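Local atomic coordinates of Obg-like ATPase 1 (Schizosaccharomyces pombe, PDB entry 1NI3), a protein that hydrolyses ATP and, less efficiently, GTP, and negatively regulates the G2/M transition of the cell cycle. Residues I25-P29 with D143-I147; I92-T96 with A108-V113. All coordinates share one frame; numbering follows the deposited sequence.

The chain enters the nucleotide-binding domain along strand 22-27, whose end carries residues 25-29 into the P-loop. It then runs through strands 60-65 and 81-90 to the 92-96 loop. Interaction 2 closes a short loop here, joining 92-96 to helix 107-113 across 11 intervening residues. Strand 118-124 follows, and then helix 140-168. Near its start this helix returns to 25-29 and closes interaction 1 across 113 residues. Interaction 2 is thus nested inside the loop closed by interaction 1. The two contacts touch, with centres about 13 Å apart. Strand 22-27 packs on helix 107-113, and Ile25 O lies against Ile92. Together they tie the P-loop strand to two helices and a loop.

Interaction 1 of 2, residues I25-P29 with D143-I147; sequences IVGMP and DLSII
This is a buried, mainly apolar contact in which Met28, at the start of the P-loop, packs on Asp143, Ile146 and Ile147 of helix 140-168. No hydrogen bond crosses it. Met28 is present as selenomethionine and is the main carrier of the contact. Its CG is anti to the backbone N (chi1 -150°), and the chain then bends at chi2 and chi3. The bends bring the terminal methyl back onto the helix. There Met28 CE meets Ile146 CG2 at 3.5 Å and Ile147 CD1 at 3.8 Å. Met28 CE also lies 3.8 Å from Asp143 CB. The side chains of Met28 and Asp143 cross at a slant, and carboxylate oxygen OD2 of Asp143 comes against CB and CG of Met28. Val26 CG1 approaches Ile147 CG2 more loosely, at 4.4 Å. Ile147 and Leu144 also touch Gln121 of strand 118-124, so the helix packs against the sheet here. Gly27 O receives a weak hydrogen bond from Lys33 NZ. Gly27 and Met28 open the Gly-x-x-x-x-Gly-Lys-Ser sequence, and the contact sets a sheet-packing helix beside the Walker A P-loop of a TRAFAC-class nucleotidase.

Interaction 2 of 2, residues I92-T96 with A108-V113; sequences IAGLT and AFLSHV
Ile92 and Phe109 meet in a CH-pi contact: Ile92 CG2 sits over one face of the ring, 17° off its normal. The modelled separation is doubtfully short, so only the general placement over the face, offset toward the rim, is to be trusted. Phe109 CG is anti to the backbone N (chi1 -168°), which swings the ring from the helix toward the 92-96 loop. Ala93 CA lies at the ring edge, in its plane, and Ala93 CB is 4.1 Å from Phe109 CE1. Ile92 CG2 also reaches Val113 CG2 at 3.8 Å. With an alanine here instead of Phe109, Ile92 CG2 is likely to lose its aromatic face and a gap to open beside Ala93.

His112 makes a second patch. Leu95 CB stands over the centre of the imidazole, 3.9 Å from the ring centroid. Thr96 CG2 comes to the ring edge instead, 3.4 Å from His112 CD2. Thr96 CG2 also nears Ala108 CB, at 4.1 Å.

Backbone bonds shape the loop that presents these groups. Leu95 N bonds to Ile92 O, and Thr96 N to Ala93 O. Thr96 OG1 adds a weak bond to Ile92 O. Ile92, Ala93 and Gly94 fit the end of the Asp-x-x-Gly motif of GTPases, at the start of the switch II region. The side chain of Ala93 comes within about 4 Å of that of Lys33, a predicted ATP-binding residue.

Outside the contact, Phe109 and Val113 rest on Val26 of strand 22-27. Leu110 turns away from the loop and packs on Leu151 of helix 140-168. Helix 107-113 is therefore held between the loop after strand 81-90, the P-loop strand and helix 140-168.

Interaction 1 of 2, residues I25-P29 with D143-I147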
loop_
_atom_site.group_PDB
_atom_site.type_symbol
_atom_site.label_atom_id
_atom_site.label_comp_id
_atom_site.label_asym_id
_atom_site.label_seq_id
_atom_site.Cartn_x
_atom_site.Cartn_y
_atom_site.Cartn_z
ATOM N N ILE A 25 7.729 -4.639 2.981
ATOM C CA ILE A 25 7.403 -5.995 3.419
ATOM C C ILE A 25 7.891 -6.311 4.846
ATOM O O ILE A 25 9.094 -6.346 5.125
ATOM C CB ILE A 25 8.006 -7.021 2.478
ATOM C CG1 ILE A 25 7.503 -6.745 1.065
ATOM C CG2 ILE A 25 7.684 -8.443 2.960
ATOM C CD1 ILE A 25 7.864 -7.808 0.038
ATOM N N VAL A 26 6.935 -6.557 5.735
ATOM C CA VAL A 26 7.191 -6.857 7.138
ATOM C C VAL A 26 6.945 -8.332 7.442
ATOM O O VAL A 26 5.993 -8.941 6.938
ATOM C CB VAL A 26 6.268 -6.018 8.043
ATOM C CG1 VAL A 26 6.062 -6.708 9.381
ATOM C CG2 VAL A 26 6.858 -4.635 8.220
ATOM N N GLY A 27 7.789 -8.901 8.294
ATOM C CA GLY A 27 7.621 -10.298 8.646
ATOM C C GLY A 27 8.575 -10.811 9.703
ATOM O O GLY A 27 9.575 -10.179 10.016
HETATM N N MSE A 28 8.256 -11.971 10.254
HETATM C CA MSE A 28 9.089 -12.581 11.264
HETATM C C MSE A 28 10.173 -13.369 10.540
HETATM O O MSE A 28 9.945 -13.879 9.454
HETATM C CB MSE A 28 8.243 -13.511 12.136
HETATM C CG MSE A 28 8.735 -13.637 13.550
HETATM SE SE MSE A 28 8.884 -11.902 14.433
HETATM C CE MSE A 28 7.113 -11.835 15.207
ATOM N N PRO A 29 11.376 -13.463 11.127
ATOM C CA PRO A 29 12.488 -14.201 10.514
ATOM C C PRO A 29 12.063 -15.542 9.933
ATOM O O PRO A 29 11.382 -16.318 10.599
ATOM C CB PRO A 29 13.466 -14.367 11.671
ATOM C CG PRO A 29 13.275 -13.078 12.433
ATOM C CD PRO A 29 11.774 -12.888 12.424
ATOM N N ASP A 143 3.553 -15.326 16.703
ATOM C CA ASP A 143 4.296 -14.301 15.963
ATOM C C ASP A 143 3.418 -13.127 15.545
ATOM O O ASP A 143 3.857 -11.972 15.536
ATOM C CB ASP A 143 4.920 -14.920 14.715
ATOM C CG ASP A 143 5.883 -16.031 15.043
ATOM O OD1 ASP A 143 5.535 -16.873 15.899
ATOM O OD2 ASP A 143 6.981 -16.072 14.447
ATOM N N LEU A 144 2.182 -13.443 15.175
ATOM C CA LEU A 144 1.223 -12.430 14.765
ATOM C C LEU A 144 1.014 -11.412 15.880
ATOM O O LEU A 144 0.951 -10.208 15.626
ATOM C CB LEU A 144 -0.113 -13.079 14.435
ATOM C CG LEU A 144 -0.501 -13.183 12.965
ATOM C CD1 LEU A 144 -1.750 -14.030 12.839
ATOM C CD2 LEU A 144 -0.722 -11.792 12.402
ATOM N N SER A 145 0.887 -11.904 17.110
ATOM C CA SER A 145 0.673 -11.038 18.254
ATOM C C SER A 145 1.946 -10.275 18.627
ATOM O O SER A 145 1.894 -9.111 19.020
ATOM C CB SER A 145 0.180 -11.866 19.441
ATOM O OG SER A 145 -0.288 -11.014 20.501
ATOM N N ILE A 146 3.092 -10.929 18.490
ATOM C CA ILE A 146 4.376 -10.300 18.803
ATOM C C ILE A 146 4.530 -8.960 18.091
ATOM O O ILE A 146 4.654 -7.907 18.727
ATOM C CB ILE A 146 5.549 -11.204 18.376
ATOM C CG1 ILE A 146 5.606 -12.435 19.276
ATOM C CG2 ILE A 146 6.860 -10.427 18.425
ATOM C CD1 ILE A 146 6.510 -13.514 18.745
ATOM N N ILE A 147 4.538 -9.016 16.760
ATOM C CA ILE A 147 4.683 -7.825 15.929
ATOM C C ILE A 147 3.753 -6.707 16.392
ATOM O O ILE A 147 4.198 -5.585 16.634
ATOM C CB ILE A 147 4.442 -8.178 14.432
ATOM C CG1 ILE A 147 5.460 -9.244 13.999
ATOM C CG2 ILE A 147 4.626 -6.949 13.550
ATOM C CD1 ILE A 147 5.328 -9.698 12.567
#

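Interaction 2 of 2, residues I92-T96 with A108-V113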
loop_
_atom_site.group_PDB
_atom_site.type_symbol
_atom_site.label_atom_id
_atom_site.label_comp_id
_atom_site.label_asym_id
_atom_site.label_seq_id
_atom_site.Cartn_x
_atom_site.Cartn_y
_atom_site.Cartn_z
ATOM N N ILE A 92 12.234 -4.372 3.403
ATOM C CA ILE A 92 12.699 -3.946 4.713
ATOM C C ILE A 92 13.861 -4.816 5.202
ATOM O O ILE A 92 14.919 -4.298 5.568
ATOM C CB ILE A 92 11.549 -4.004 5.735
ATOM C CG1 ILE A 92 10.338 -3.257 5.173
ATOM C CG2 ILE A 92 12.008 -3.399 7.060
ATOM C CD1 ILE A 92 10.616 -1.808 4.848
ATOM N N ALA A 93 13.663 -6.133 5.219
ATOM C CA ALA A 93 14.714 -7.036 5.665
ATOM C C ALA A 93 16.012 -6.736 4.921
ATOM O O ALA A 93 17.052 -6.536 5.534
ATOM C CB ALA A 93 14.301 -8.472 5.439
ATOM N N GLY A 94 15.951 -6.698 3.599
ATOM C CA GLY A 94 17.145 -6.423 2.826
ATOM C C GLY A 94 17.853 -5.131 3.184
ATOM O O GLY A 94 19.064 -5.021 2.986
ATOM N N LEU A 95 17.113 -4.156 3.709
ATOM C CA LEU A 95 17.686 -2.853 4.068
ATOM C C LEU A 95 18.375 -2.839 5.417
ATOM O O LEU A 95 18.717 -1.775 5.923
ATOM C CB LEU A 95 16.607 -1.774 4.073
ATOM C CG LEU A 95 16.083 -1.385 2.697
ATOM C CD1 LEU A 95 14.792 -0.600 2.843
ATOM C CD2 LEU A 95 17.144 -0.584 1.965
ATOM N N THR A 96 18.577 -4.013 5.995
ATOM C CA THR A 96 19.243 -4.124 7.278
ATOM C C THR A 96 19.671 -5.558 7.463
ATOM O O THR A 96 18.863 -6.390 7.864
ATOM C CB THR A 96 18.312 -3.742 8.448
ATOM O OG1 THR A 96 16.940 -3.907 8.062
ATOM C CG2 THR A 96 18.557 -2.314 8.886
ATOM N N ALA A 108 16.071 -1.560 14.492
ATOM C CA ALA A 108 16.621 -1.202 13.191
ATOM C C ALA A 108 15.584 -1.464 12.103
ATOM O O ALA A 108 15.258 -0.578 11.306
ATOM C CB ALA A 108 17.884 -2.005 12.910
ATOM N N PHE A 109 15.085 -2.699 12.080
ATOM C CA PHE A 109 14.074 -3.119 11.119
ATOM C C PHE A 109 12.967 -2.078 11.103
ATOM O O PHE A 109 12.558 -1.601 10.053
ATOM C CB PHE A 109 13.494 -4.471 11.524
ATOM C CG PHE A 109 12.655 -5.104 10.461
ATOM C CD1 PHE A 109 13.253 -5.724 9.368
ATOM C CD2 PHE A 109 11.269 -5.054 10.527
ATOM C CE1 PHE A 109 12.482 -6.284 8.350
ATOM C CE2 PHE A 109 10.492 -5.608 9.516
ATOM C CZ PHE A 109 11.103 -6.226 8.422
ATOM N N LEU A 110 12.486 -1.731 12.283
ATOM C CA LEU A 110 11.453 -0.732 12.376
ATOM C C LEU A 110 11.886 0.630 11.865
ATOM O O LEU A 110 11.114 1.309 11.200
ATOM C CB LEU A 110 10.950 -0.610 13.809
ATOM C CG LEU A 110 10.108 -1.782 14.303
ATOM C CD1 LEU A 110 9.679 -1.518 15.729
ATOM C CD2 LEU A 110 8.895 -1.957 13.409
ATOM N N SER A 111 13.113 1.047 12.156
ATOM C CA SER A 111 13.551 2.364 11.684
ATOM C C SER A 111 13.333 2.565 10.183
ATOM O O SER A 111 13.175 3.687 9.730
ATOM C CB SER A 111 15.023 2.636 12.059
ATOM O OG SER A 111 15.921 1.998 11.165
ATOM N N HIS A 112 13.307 1.469 9.432
ATOM C CA HIS A 112 13.097 1.499 7.980
ATOM C C HIS A 112 11.634 1.423 7.612
ATOM O O HIS A 112 11.197 1.957 6.596
ATOM C CB HIS A 112 13.815 0.335 7.312
ATOM C CG HIS A 112 15.276 0.565 7.130
ATOM N ND1 HIS A 112 15.762 1.538 6.294
ATOM C CD2 HIS A 112 16.349 -0.021 7.712
ATOM C CE1 HIS A 112 17.088 1.549 6.368
ATOM N NE2 HIS A 112 17.460 0.617 7.219
ATOM N N VAL A 113 10.886 0.718 8.441
ATOM C CA VAL A 113 9.462 0.578 8.237
ATOM C C VAL A 113 8.824 1.962 8.305
ATOM O O VAL A 113 7.907 2.277 7.545
ATOM C CB VAL A 113 8.852 -0.320 9.318
ATOM C CG1 VAL A 113 7.339 -0.168 9.336
ATOM C CG2 VAL A 113 9.229 -1.763 9.053
#